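Local atomic coordinates of coenzyme F420-dependent N(5),N(10)-methenyltetrahydromethanopterin reductase-related protein (Desulfurobacterium thermolithotrophum DSM 11699, PDB entry 6HUZ), a protein that binds the iron-guanylylpyridinol cofactor as an [Fe]-hydrogenase paralog and uses tetrahydrofolate derivatives as substrates. Residues Tyr6-Leu11 / Pro51-Val56; Met119-Leu124 / Leu194-Val199; Gly254-Ile259 / Glu306-Ser311. All coordinates share one frame; numbering follows the deposited sequence.

Contact 1: Tyr6-Leu11 / Pro51-Val56; sequences YGFGSL and PNIDKV. With FE9 (iron-guanylyl pyridinol cofactor), chain B.
Val56 sets its CG2 methyl over the centre of the Phe8 ring face. This CG2 lies 3.9 Å from the centroid of the Phe8 ring and almost exactly on the ring normal, a CH-pi contact, while Val56 CG1 reaches the far end of the ring at 3.7 Å from Phe8 CZ. The Phe8 ring is carried there with CG anti to the backbone N (chi1 -167°), and Ile53 crosses it at about a right angle, where Ile53 CD1 lies 3.9 Å from Phe8 CD1. This is the tight, buried part. Toward Leu11 the fit slackens: Leu11 CD1 comes no nearer than 4.0 Å, to Val56 CA, and Leu11 is partly exposed. Beyond Ile53, Asp54 and Lys55 are exposed, Asp54 forming a salt bridge with Arg61.

The two loops follow neighbouring strands of the Rossmann-like sheet, 2-6 and 45-49, and together hold the cofactor. Gly9 N donates to O3' of the ribose at 2.8 Å, and Ser10 N to phosphate O1P, also at 2.8 Å. From the other loop, Asn52 ND2 gives ribose O2' a weak bond at 3.2 Å. The chemistry is consistent with apolar packing helping to set the loop spacing while N-H groups hold the ribose and phosphate.

Contact 2: Met119-Leu124 / Leu194-Val199; sequences MSILVL and LPAELV
Leu122 and Ala196 share most of the buried surface, and they meet methyl to methyl: Leu122 CD2 is 3.6 Å from Ala196 CB. The two branches of the leucine divide the work. While CD2 goes to Ala196, Leu122 CD1 lies 3.8 Å from Glu197 CB and nearly as close to Glu197 CA, so that the forked end of Leu122 straddles Ala196 and Glu197. Its CG stands anti to its own carbonyl carbon (chi1 -58°), which, with chi2 extended, points the branched end at these two residues. Ile121 adds a second, lighter touch on Ala196 through its CG2, at 4.0 Å from Ala196 CB, and both residues also rest on Ala162 of strand 158-163.

The third residue, Glu197, contributes only the aliphatic root of its side chain. It crosses Leu122 at about a right angle and runs on in extended form, and its carboxylate binds Ser317 and Thr316 of the second subunit. An alanine in place of Leu122 would remove both methyls and would probably open a gap beside Ala196 and leave the CB of Glu197 without its apolar neighbour.

Just before Leu122, Ser120 is the N-cap of helix 121-127, its OG accepting weak bonds from Leu122 N and Val123 N. The start of helix 121-127 therefore packs on the turn that follows strand 190-195, at the junction between the Rossmann-like N-terminal domain and the helical C-terminal part, which here also contacts the second subunit.

Contact 3: Gly254-Ile259 / Glu306-Ser311; sequences GLEGLI and ENFSPS. With NA (sodium ion), chain I.
Phe308 lays its ring over Gly257, a helix-to-loop contact in the all-helical C-terminal region, where the segment after helix 299-306 folds back across the long helix 232-262. The alpha carbon of Gly257 sits 3.5 Å from the centroid of the Phe308 ring and almost on the ring normal, a CH-pi contact over the face. Because the glycine lacks a side chain, the ring can lie directly on the helix backbone; a beta carbon at Gly257 would come tight against Phe308 CZ.

Followed outward, the aromatic side chain leaves CB with CG anti to the backbone N (chi1 172°). The ring then covers Gly257 CA evenly. Phe308 CG and CD1 are each 3.9 Å from Gly257 CA, and the far end is slightly nearer, with CE2 and CZ at 3.7 Å. CD1 has a second neighbour in Glu256 CG, 4.1 Å away, reached obliquely. Leu261, a turn further along the same helix, also touches the Phe308 side chain.

Glu256 brings its methylene to the ring and turns its charge elsewhere. Its CG lies between the backbone N and the carbonyl carbon (chi1 70°), and the chain then bends about the CB-CG bond. The carboxylate plane is 81° from that of the Phe308 ring, and its charged end serves a sodium ion. Lys356 O, Glu236 OE2 of the second subunit and a water also bind this ion, so the site spans the subunit interface, and the cation probably offsets the charge of the two carboxylates gathered there. Leu255 N donates a hydrogen bond to that same Glu236 OE2. Glu256 OE1 lies 3.0 Å from the sodium ion.

How the contacts relate
Contact 1 and contact 3 are both largely buried, yet they lie in different parts of the fold, their centres about 41 Å apart. Contact 2, partly buried and nearest the middle of the chain, stands at the junction between the Rossmann-like sheet domain and the helical region. In contact 1 two loops line the nucleotide end of the cofactor within one chain; contacts 2 and 3 both touch the second subunit, one through a carboxylate bound to hydroxyls, the other through a carboxylate at a sodium ion. Aromatic faces carry contacts 1 and 3, a valine methyl covering one and a glycine alpha carbon the other, whereas contact 2 relies on aliphatic methyls.

Contact 1: Tyr6-Leu11 / Pro51-Val56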
loop_
_atom_site.group_PDB
_atom_site.type_symbol
_atom_site.label_atom_id
_atom_site.label_comp_id
_atom_site.label_asym_id
_atom_site.label_seq_id
_atom_site.Cartn_x
_atom_site.Cartn_y
_atom_site.Cartn_z
ATOM N N TYR A 6 7.433 32.077 -5.678
ATOM C CA TYR A 6 6.098 32.604 -5.434
ATOM C C TYR A 6 5.651 32.111 -4.081
ATOM O O TYR A 6 5.484 30.922 -3.934
ATOM C CB TYR A 6 5.151 32.128 -6.540
ATOM C CG TYR A 6 5.322 32.933 -7.812
ATOM C CD1 TYR A 6 4.662 34.138 -7.988
ATOM C CD2 TYR A 6 6.160 32.496 -8.829
ATOM C CE1 TYR A 6 4.857 34.910 -9.132
ATOM C CE2 TYR A 6 6.359 33.258 -9.982
ATOM C CZ TYR A 6 5.674 34.447 -10.145
ATOM O OH TYR A 6 5.866 35.204 -11.283
ATOM N N GLY A 7 5.491 33.006 -3.107
ATOM C CA GLY A 7 5.068 32.644 -1.756
ATOM C C GLY A 7 6.163 32.796 -0.718
ATOM O O GLY A 7 7.234 32.227 -0.862
ATOM N N PHE A 8 5.918 33.582 0.338
ATOM C CA PHE A 8 6.944 33.791 1.371
ATOM C C PHE A 8 7.101 32.572 2.281
ATOM O O PHE A 8 8.221 32.241 2.676
ATOM C CB PHE A 8 6.581 35.013 2.244
ATOM C CG PHE A 8 7.707 35.513 3.125
ATOM C CD1 PHE A 8 8.636 36.432 2.644
ATOM C CD2 PHE A 8 7.842 35.063 4.430
ATOM C CE1 PHE A 8 9.661 36.914 3.460
ATOM C CE2 PHE A 8 8.876 35.530 5.240
ATOM C CZ PHE A 8 9.776 36.463 4.752
ATOM N N GLY A 9 5.971 31.976 2.632
ATOM C CA GLY A 9 5.850 30.838 3.536
ATOM C C GLY A 9 5.078 31.387 4.724
ATOM O O GLY A 9 5.243 32.563 5.045
ATOM N N SER A 10 4.208 30.596 5.373
ATOM C CA SER A 10 3.432 31.113 6.494
ATOM C C SER A 10 4.208 31.305 7.800
ATOM O O SER A 10 4.505 30.342 8.495
ATOM C CB SER A 10 2.207 30.261 6.756
ATOM O OG SER A 10 1.649 30.522 8.039
ATOM N N LEU A 11 4.485 32.542 8.163
ATOM C CA LEU A 11 5.202 32.837 9.407
ATOM C C LEU A 11 4.494 32.222 10.646
ATOM O O LEU A 11 5.140 31.590 11.488
ATOM C CB LEU A 11 5.330 34.344 9.590
ATOM C CG LEU A 11 6.319 35.037 8.651
ATOM C CD1 LEU A 11 6.042 36.539 8.587
ATOM C CD2 LEU A 11 7.750 34.822 9.106
ATOM N N PRO A 51 1.616 38.439 -2.159
ATOM C CA PRO A 51 0.713 39.573 -1.923
ATOM C C PRO A 51 0.746 40.159 -0.520
ATOM O O PRO A 51 0.322 41.288 -0.339
ATOM C CB PRO A 51 -0.679 38.976 -2.210
ATOM C CG PRO A 51 -0.539 37.552 -1.961
ATOM C CD PRO A 51 0.860 37.197 -2.417
ATOM N N ASN A 52 1.216 39.393 0.470
ATOM C CA ASN A 52 1.239 39.845 1.857
ATOM C C ASN A 52 2.613 40.230 2.396
ATOM O O ASN A 52 2.825 40.178 3.604
ATOM C CB ASN A 52 0.604 38.762 2.738
ATOM C CG ASN A 52 -0.674 38.167 2.185
ATOM O OD1 ASN A 52 -1.770 38.692 2.376
ATOM N ND2 ASN A 52 -0.568 37.051 1.483
ATOM N N ILE A 53 3.541 40.646 1.529
ATOM C CA ILE A 53 4.875 41.075 1.966
ATOM C C ILE A 53 4.803 42.158 3.084
ATOM O O ILE A 53 5.651 42.180 3.971
ATOM C CB ILE A 53 5.665 41.608 0.729
ATOM C CG1 ILE A 53 6.348 40.458 -0.046
ATOM C CG2 ILE A 53 6.653 42.678 1.109
ATOM C CD1 ILE A 53 7.283 39.572 0.745
ATOM N N ASP A 54 3.814 43.051 3.044
ATOM C CA ASP A 54 3.713 44.088 4.082
ATOM C C ASP A 54 3.361 43.542 5.485
ATOM O O ASP A 54 3.527 44.259 6.470
ATOM C CB ASP A 54 2.739 45.201 3.660
ATOM C CG ASP A 54 3.336 46.166 2.651
ATOM O OD1 ASP A 54 4.448 45.882 2.136
ATOM O OD2 ASP A 54 2.699 47.210 2.380
ATOM N N LYS A 55 2.907 42.289 5.590
ATOM C CA LYS A 55 2.593 41.694 6.889
ATOM C C LYS A 55 3.855 41.068 7.516
ATOM O O LYS A 55 3.854 40.768 8.713
ATOM C CB LYS A 55 1.482 40.632 6.756
ATOM C CG LYS A 55 0.110 41.236 6.484
ATOM C CD LYS A 55 -0.947 40.183 6.170
ATOM C CE LYS A 55 -2.031 40.700 5.250
ATOM N NZ LYS A 55 -3.358 40.086 5.551
ATOM N N VAL A 56 4.932 40.892 6.719
ATOM C CA VAL A 56 6.178 40.316 7.214
ATOM C C VAL A 56 6.856 41.348 8.118
ATOM O O VAL A 56 7.068 42.481 7.678
ATOM C CB VAL A 56 7.124 39.936 6.039
ATOM C CG1 VAL A 56 8.475 39.431 6.554
ATOM C CG2 VAL A 56 6.472 38.902 5.131
HETATM O O2 FE9 B . 4.189 23.130 4.735
HETATM FE FE FE9 B . 6.031 21.971 2.355
HETATM C C1F FE9 B . 7.325 22.901 3.258
HETATM O O1F FE9 B . 8.128 23.476 3.812
HETATM C C2F FE9 B . 7.250 20.626 2.080
HETATM O O2F FE9 B . 8.019 19.821 1.889
HETATM C C8 FE9 B . 6.382 22.764 0.659
HETATM O O18 FE9 B . 7.274 22.380 -0.076
HETATM C C7 FE9 B . 5.491 23.912 0.213
HETATM C C6 FE9 B . 4.676 24.287 1.418
HETATM N N1 FE9 B . 4.805 23.481 2.561
HETATM C C5 FE9 B . 3.803 25.471 1.386
HETATM C C5M FE9 B . 3.677 26.268 0.119
HETATM C C4 FE9 B . 3.037 25.806 2.597
HETATM C C3 FE9 B . 3.172 24.943 3.804
HETATM C C3M FE9 B . 2.436 25.234 5.087
HETATM C C2 FE9 B . 4.109 23.759 3.740
HETATM O O3P FE9 B . 2.175 26.856 2.514
HETATM P P1 FE9 B . 2.485 28.320 3.122
HETATM O O1P FE9 B . 3.527 28.216 4.130
HETATM O O2P FE9 B . 1.141 28.799 3.884
HETATM O "O5'" FE9 B . 2.908 29.229 1.884
HETATM C "C5'" FE9 B . 1.981 29.665 0.901
HETATM C "C4'" FE9 B . 2.362 31.102 0.563
HETATM O "O4'" FE9 B . 1.589 31.551 -0.543
HETATM C "C1'" FE9 B . 1.348 32.941 -0.367
HETATM C "C2'" FE9 B . 1.083 33.068 1.118
HETATM O "O2'" FE9 B . 1.237 34.400 1.630
HETATM C "C3'" FE9 B . 2.084 32.080 1.704
HETATM O "O3'" FE9 B . 3.308 32.700 2.101
HETATM N N9A FE9 B . 0.266 33.377 -1.270
HETATM C C4A FE9 B . 0.521 33.823 -2.478
HETATM N N3A FE9 B . 1.670 34.070 -3.147
HETATM C C2A FE9 B . 1.600 34.602 -4.385
HETATM N N2A FE9 B . 2.770 34.794 -5.034
HETATM N N1A FE9 B . 0.445 34.924 -4.997
HETATM C C6A FE9 B . -0.751 34.776 -4.401
HETATM O O6A FE9 B . -1.810 35.061 -4.985
HETATM C C5A FE9 B . -0.778 34.176 -3.065
HETATM N N7A FE9 B . -1.717 33.847 -2.165
HETATM C C8A FE9 B . -1.067 33.359 -1.077
HETATM O O HOH W 1 4.897 20.777 3.885
#

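Contact 2: Met119-Leu124 / Leu194-Val199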
loop_
_atom_site.group_PDB
_atom_site.type_symbol
_atom_site.label_atom_id
_atom_site.label_comp_id
_atom_site.label_asym_id
_atom_site.label_seq_id
_atom_site.Cartn_x
_atom_site.Cartn_y
_atom_site.Cartn_z
ATOM N N MET A 119 1.203 21.017 -4.531
ATOM C CA MET A 119 0.511 20.772 -5.794
ATOM C C MET A 119 1.250 19.769 -6.624
ATOM O O MET A 119 2.446 19.950 -6.833
ATOM C CB MET A 119 0.413 22.098 -6.581
ATOM C CG MET A 119 -0.191 21.959 -7.978
ATOM S SD MET A 119 -1.755 21.049 -7.964
ATOM C CE MET A 119 -2.833 22.324 -7.351
ATOM N N SER A 120 0.562 18.702 -7.107
ATOM C CA SER A 120 1.233 17.736 -7.965
ATOM C C SER A 120 1.543 18.432 -9.297
ATOM O O SER A 120 0.679 19.142 -9.835
ATOM C CB SER A 120 0.335 16.536 -8.229
ATOM O OG SER A 120 0.734 15.891 -9.424
ATOM N N ILE A 121 2.761 18.244 -9.828
ATOM C CA ILE A 121 3.124 18.873 -11.095
ATOM C C ILE A 121 2.272 18.321 -12.234
ATOM O O ILE A 121 1.991 19.063 -13.199
ATOM C CB ILE A 121 4.651 18.770 -11.415
ATOM C CG1 ILE A 121 5.027 19.726 -12.577
ATOM C CG2 ILE A 121 5.081 17.328 -11.774
ATOM C CD1 ILE A 121 4.727 21.308 -12.408
ATOM N N LEU A 122 1.867 17.035 -12.129
ATOM C CA LEU A 122 1.054 16.383 -13.148
ATOM C C LEU A 122 -0.341 16.963 -13.151
ATOM O O LEU A 122 -0.895 17.181 -14.227
ATOM C CB LEU A 122 1.023 14.850 -12.966
ATOM C CG LEU A 122 2.418 14.177 -12.988
ATOM C CD1 LEU A 122 2.286 12.634 -13.011
ATOM C CD2 LEU A 122 3.248 14.643 -14.208
ATOM N N VAL A 123 -0.897 17.248 -11.973
ATOM C CA VAL A 123 -2.225 17.864 -11.889
ATOM C C VAL A 123 -2.140 19.253 -12.496
ATOM O O VAL A 123 -2.967 19.606 -13.338
ATOM C CB VAL A 123 -2.744 17.918 -10.435
ATOM C CG1 VAL A 123 -4.018 18.759 -10.328
ATOM C CG2 VAL A 123 -2.988 16.524 -9.912
ATOM N N LEU A 124 -1.138 20.059 -12.097
ATOM C CA LEU A 124 -0.998 21.398 -12.648
ATOM C C LEU A 124 -0.789 21.399 -14.156
ATOM O O LEU A 124 -1.416 22.191 -14.858
ATOM C CB LEU A 124 0.155 22.161 -11.982
ATOM C CG LEU A 124 0.361 23.597 -12.507
ATOM C CD1 LEU A 124 -0.848 24.447 -12.245
ATOM C CD2 LEU A 124 1.606 24.234 -11.899
ATOM N N LEU A 194 13.426 12.318 -9.652
ATOM C CA LEU A 194 12.451 11.226 -9.598
ATOM C C LEU A 194 11.403 11.296 -10.695
ATOM O O LEU A 194 11.099 12.371 -11.188
ATOM C CB LEU A 194 11.665 11.290 -8.262
ATOM C CG LEU A 194 12.461 11.360 -6.971
ATOM C CD1 LEU A 194 11.517 11.287 -5.796
ATOM C CD2 LEU A 194 13.450 10.255 -6.860
ATOM N N PRO A 195 10.791 10.147 -11.051
ATOM C CA PRO A 195 9.688 10.198 -12.014
ATOM C C PRO A 195 8.675 11.188 -11.406
ATOM O O PRO A 195 8.423 11.199 -10.185
ATOM C CB PRO A 195 9.143 8.762 -12.024
ATOM C CG PRO A 195 10.235 7.923 -11.497
ATOM C CD PRO A 195 11.014 8.782 -10.540
ATOM N N ALA A 196 8.102 12.032 -12.240
ATOM C CA ALA A 196 7.164 13.053 -11.770
ATOM C C ALA A 196 6.052 12.556 -10.820
ATOM O O ALA A 196 5.740 13.221 -9.827
ATOM C CB ALA A 196 6.561 13.771 -12.965
ATOM N N GLU A 197 5.470 11.405 -11.099
ATOM C CA GLU A 197 4.395 10.913 -10.248
ATOM C C GLU A 197 4.843 10.517 -8.831
ATOM O O GLU A 197 4.024 10.506 -7.916
ATOM C CB GLU A 197 3.704 9.740 -10.931
ATOM C CG GLU A 197 2.337 9.411 -10.376
ATOM C CD GLU A 197 1.696 8.219 -11.055
ATOM O OE1 GLU A 197 2.432 7.403 -11.662
ATOM O OE2 GLU A 197 0.452 8.100 -10.977
ATOM N N LEU A 198 6.123 10.221 -8.655
ATOM C CA LEU A 198 6.661 9.787 -7.362
ATOM C C LEU A 198 7.138 10.900 -6.469
ATOM O O LEU A 198 7.400 10.636 -5.289
ATOM C CB LEU A 198 7.807 8.779 -7.610
ATOM C CG LEU A 198 7.424 7.550 -8.476
ATOM C CD1 LEU A 198 8.528 6.493 -8.479
ATOM C CD2 LEU A 198 6.147 6.913 -8.016
ATOM N N VAL A 199 7.296 12.143 -7.001
ATOM C CA VAL A 199 7.757 13.259 -6.173
ATOM C C VAL A 199 6.798 13.434 -4.975
ATOM O O VAL A 199 7.261 13.518 -3.832
ATOM C CB VAL A 199 7.937 14.553 -7.006
ATOM C CG1 VAL A 199 8.139 15.780 -6.101
ATOM C CG2 VAL A 199 9.115 14.395 -7.981
#

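Contact 3: Gly254-Ile259 / Glu306-Ser311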
loop_
_atom_site.group_PDB
_atom_site.type_symbol
_atom_site.label_atom_id
_atom_site.label_comp_id
_atom_site.label_asym_id
_atom_site.label_seq_id
_atom_site.Cartn_x
_atom_site.Cartn_y
_atom_site.Cartn_z
ATOM N N GLY A 254 -12.550 5.198 3.559
ATOM C CA GLY A 254 -11.900 6.007 4.590
ATOM C C GLY A 254 -11.197 5.166 5.637
ATOM O O GLY A 254 -11.255 3.934 5.622
ATOM N N LEU A 255 -10.552 5.821 6.562
ATOM C CA LEU A 255 -9.838 5.096 7.623
ATOM C C LEU A 255 -10.774 4.280 8.501
ATOM O O LEU A 255 -10.395 3.235 9.021
ATOM C CB LEU A 255 -9.106 6.121 8.515
ATOM C CG LEU A 255 -7.750 6.605 7.993
ATOM C CD1 LEU A 255 -7.303 7.856 8.763
ATOM C CD2 LEU A 255 -6.716 5.487 8.074
ATOM N N GLU A 256 -11.985 4.771 8.699
ATOM C CA GLU A 256 -12.939 4.063 9.530
ATOM C C GLU A 256 -13.321 2.751 8.854
ATOM O O GLU A 256 -13.473 1.771 9.532
ATOM C CB GLU A 256 -14.164 4.942 9.859
ATOM C CG GLU A 256 -15.113 5.237 8.706
ATOM C CD GLU A 256 -14.808 6.500 7.908
ATOM O OE1 GLU A 256 -13.616 6.854 7.773
ATOM O OE2 GLU A 256 -15.764 7.136 7.412
ATOM N N GLY A 257 -13.444 2.745 7.537
ATOM C CA GLY A 257 -13.792 1.546 6.798
ATOM C C GLY A 257 -12.629 0.565 6.828
ATOM O O GLY A 257 -12.823 -0.624 7.037
ATOM N N LEU A 258 -11.417 1.071 6.650
ATOM C CA LEU A 258 -10.191 0.282 6.680
ATOM C C LEU A 258 -10.101 -0.489 7.982
ATOM O O LEU A 258 -9.824 -1.691 7.978
ATOM C CB LEU A 258 -8.976 1.228 6.588
ATOM C CG LEU A 258 -7.640 0.525 6.798
ATOM C CD1 LEU A 258 -7.310 -0.390 5.631
ATOM C CD2 LEU A 258 -6.539 1.535 7.001
ATOM N N ILE A 259 -10.320 0.213 9.098
ATOM C CA ILE A 259 -10.245 -0.390 10.425
ATOM C C ILE A 259 -11.352 -1.450 10.625
ATOM O O ILE A 259 -11.054 -2.548 11.078
ATOM C CB ILE A 259 -10.296 0.700 11.522
ATOM C CG1 ILE A 259 -9.011 1.582 11.495
ATOM C CG2 ILE A 259 -10.503 0.072 12.902
ATOM C CD1 ILE A 259 -9.192 2.995 12.157
ATOM N N GLU A 306 -17.002 1.480 14.387
ATOM C CA GLU A 306 -18.130 0.763 14.973
ATOM C C GLU A 306 -19.454 1.158 14.287
ATOM O O GLU A 306 -20.357 0.339 14.198
ATOM C CB GLU A 306 -18.191 1.000 16.489
ATOM C CG GLU A 306 -17.066 0.295 17.232
ATOM C CD GLU A 306 -17.100 0.446 18.742
ATOM O OE1 GLU A 306 -17.004 1.595 19.231
ATOM O OE2 GLU A 306 -17.220 -0.590 19.436
ATOM N N ASN A 307 -19.573 2.394 13.787
ATOM C CA ASN A 307 -20.805 2.822 13.109
ATOM C C ASN A 307 -20.688 2.720 11.563
ATOM O O ASN A 307 -21.558 3.222 10.850
ATOM C CB ASN A 307 -21.118 4.267 13.512
ATOM C CG ASN A 307 -21.291 4.440 15.009
ATOM O OD1 ASN A 307 -20.548 5.180 15.671
ATOM N ND2 ASN A 307 -22.279 3.757 15.576
ATOM N N PHE A 308 -19.620 2.069 11.051
ATOM C CA PHE A 308 -19.371 1.945 9.610
ATOM C C PHE A 308 -20.019 0.770 8.960
ATOM O O PHE A 308 -20.042 -0.307 9.532
ATOM C CB PHE A 308 -17.862 1.809 9.350
ATOM C CG PHE A 308 -17.535 1.472 7.906
ATOM C CD1 PHE A 308 -17.567 2.450 6.926
ATOM C CD2 PHE A 308 -17.262 0.163 7.524
ATOM C CE1 PHE A 308 -17.316 2.125 5.586
ATOM C CE2 PHE A 308 -16.982 -0.155 6.193
ATOM C CZ PHE A 308 -17.032 0.820 5.229
ATOM N N SER A 309 -20.486 0.951 7.726
ATOM C CA SER A 309 -21.077 -0.142 6.957
ATOM C C SER A 309 -20.725 0.107 5.484
ATOM O O SER A 309 -20.887 1.242 5.031
ATOM C CB SER A 309 -22.590 -0.185 7.146
ATOM O OG SER A 309 -23.075 -1.479 6.835
ATOM N N PRO A 310 -20.210 -0.876 4.707
ATOM C CA PRO A 310 -19.885 -0.573 3.302
ATOM C C PRO A 310 -21.162 -0.325 2.490
ATOM O O PRO A 310 -22.046 -1.166 2.487
ATOM C CB PRO A 310 -19.142 -1.828 2.824
ATOM C CG PRO A 310 -19.681 -2.924 3.679
ATOM C CD PRO A 310 -19.923 -2.292 5.033
ATOM N N SER A 311 -21.257 0.817 1.816
ATOM C CA SER A 311 -22.447 1.169 1.017
ATOM C C SER A 311 -22.562 0.334 -0.249
ATOM O O SER A 311 -23.662 -0.036 -0.632
ATOM C CB SER A 311 -22.412 2.655 0.653
ATOM O OG SER A 311 -21.149 3.022 0.123
HETATM NA NA NA I . -13.081 9.198 6.003
HETATM O O HOH W 2 -14.083 11.556 6.998
#